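PDB 5I1V: CrmK, which binds FAD covalently and acts as an oxidase that probably oxidises shunt products for their recycling in caerulomycin biosynthesis. Local coordinates for residues 100-104 with 105-109. Residues are numbered along the deposited sequence; the frame is centred on the assembly and turned at random.
Sequences AGATV and GQIYR
Gln106 reaches back over the start of helix 104-115 to meet Thr103, the N-cap residue, and the two side chains cross at about a right angle. With CG anti to the backbone N (chi1 168°) and the chain extended beyond it, the amide lies beside the incoming loop. There Thr103 N donates to Gln106 OE1 at 3.2 Å, a nearly straight bond whose donor stands above the carbonyl plane. Thr103 OG1 adds a weak bond to the same oxygen, while Gln106 NE2 is weakly bonded to Ser85 O. On the apolar side, Ala102 CB packs against Ile107 CG1 at 3.8 Å, and both side chains also touch Val87 of strand 87-90. Ile107 CG1 and CD1 lie alongside the carbonyl of Thr103, whose oxygen takes the helical bond from Ile107 N at 3.0 Å. Val104 O receives Tyr108 N at 2.9 Å and sits over one face of the Tyr108 ring, toward its rim; Tyr108 OH is hydrogen-bonded to Gly122 O. Residues 100-104 lead from strand 95-99 into helix 104-115 within the FAD-binding domain, with Ala100 touching the cofactor. Gln106, at N3, accepts the N-H of the N-cap residue Thr103, one half of a capping box; the reciprocal bond from the Thr103 side chain is absent. The half that forms would help to fix how the loop enters the helix.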
loop_
_atom_site.group_PDB
_atom_site.type_symbol
_atom_site.label_atom_id
_atom_site.label_comp_id
_atom_site.label_asym_id
_atom_site.label_seq_id
_atom_site.Cartn_x
_atom_site.Cartn_y
_atom_site.Cartn_z
ATOM N N ALA A 100 17.260 0.603 7.978
ATOM C CA ALA A 100 17.175 1.655 6.912
ATOM C C ALA A 100 16.179 1.288 5.864
ATOM O O ALA A 100 15.608 2.160 5.155
ATOM C CB ALA A 100 18.522 1.830 6.255
ATOM N N GLY A 101 15.971 -0.004 5.684
ATOM C CA GLY A 101 15.059 -0.418 4.639
ATOM C C GLY A 101 13.625 -0.566 5.042
ATOM O O GLY A 101 12.820 -0.931 4.199
ATOM N N ALA A 102 13.264 -0.238 6.286
ATOM C CA ALA A 102 11.849 -0.210 6.697
ATOM C C ALA A 102 11.166 0.956 5.986
ATOM O O ALA A 102 11.780 1.997 5.793
ATOM C CB ALA A 102 11.774 -0.037 8.218
ATOM N N THR A 103 9.924 0.784 5.538
ATOM C CA THR A 103 9.191 1.893 4.929
ATOM C C THR A 103 8.336 2.558 5.995
ATOM O O THR A 103 7.966 1.950 7.048
ATOM C CB THR A 103 8.305 1.390 3.799
ATOM O OG1 THR A 103 7.472 0.353 4.313
ATOM C CG2 THR A 103 9.146 0.819 2.703
ATOM N N VAL A 104 8.019 3.815 5.774
ATOM C CA VAL A 104 7.306 4.578 6.817
ATOM C C VAL A 104 5.934 3.991 7.175
ATOM O O VAL A 104 5.560 3.953 8.354
ATOM C CB VAL A 104 7.129 6.050 6.457
ATOM C CG1 VAL A 104 8.473 6.679 6.143
ATOM C CG2 VAL A 104 6.177 6.159 5.334
ATOM N N GLY A 105 5.217 3.472 6.192
ATOM C CA GLY A 105 3.858 2.931 6.450
ATOM C C GLY A 105 3.880 1.790 7.453
ATOM O O GLY A 105 2.994 1.647 8.352
ATOM N N GLN A 106 4.891 0.967 7.260
ATOM C CA GLN A 106 5.160 -0.199 8.035
ATOM C C GLN A 106 5.571 0.177 9.438
ATOM O O GLN A 106 5.116 -0.411 10.411
ATOM C CB GLN A 106 6.312 -0.950 7.355
ATOM C CG GLN A 106 6.954 -2.057 8.153
ATOM C CD GLN A 106 8.338 -2.440 7.626
ATOM O OE1 GLN A 106 8.776 -2.017 6.520
ATOM N NE2 GLN A 106 9.037 -3.255 8.410
ATOM N N ILE A 107 6.491 1.131 9.524
ATOM C CA ILE A 107 6.967 1.648 10.774
ATOM C C ILE A 107 5.751 2.152 11.591
ATOM O O ILE A 107 5.599 1.817 12.789
ATOM C CB ILE A 107 7.993 2.814 10.543
ATOM C CG1 ILE A 107 9.311 2.313 9.952
ATOM C CG2 ILE A 107 8.344 3.485 11.842
ATOM C CD1 ILE A 107 10.192 3.409 9.381
ATOM N N TYR A 108 4.865 2.925 10.967
ATOM C CA TYR A 108 3.774 3.495 11.728
ATOM C C TYR A 108 2.883 2.395 12.289
ATOM O O TYR A 108 2.433 2.481 13.442
ATOM C CB TYR A 108 2.910 4.417 10.905
ATOM C CG TYR A 108 3.553 5.707 10.460
ATOM C CD1 TYR A 108 4.614 6.273 11.155
ATOM C CD2 TYR A 108 3.056 6.386 9.340
ATOM C CE1 TYR A 108 5.184 7.465 10.728
ATOM C CE2 TYR A 108 3.614 7.588 8.919
ATOM C CZ TYR A 108 4.682 8.112 9.621
ATOM O OH TYR A 108 5.252 9.294 9.223
ATOM N N ARG A 109 2.621 1.376 11.478
ATOM C CA ARG A 109 1.734 0.308 11.876
ATOM C C ARG A 109 2.332 -0.463 13.020
ATOM O O ARG A 109 1.629 -0.772 13.955
ATOM C CB ARG A 109 1.453 -0.659 10.724
ATOM C CG ARG A 109 0.366 -0.174 9.793
ATOM C CD ARG A 109 -0.135 -1.364 8.998
ATOM N NE ARG A 109 0.680 -1.496 7.824
ATOM C CZ ARG A 109 0.322 -1.069 6.615
ATOM N NH1 ARG A 109 -0.872 -0.504 6.403
ATOM N NH2 ARG A 109 1.167 -1.224 5.599
#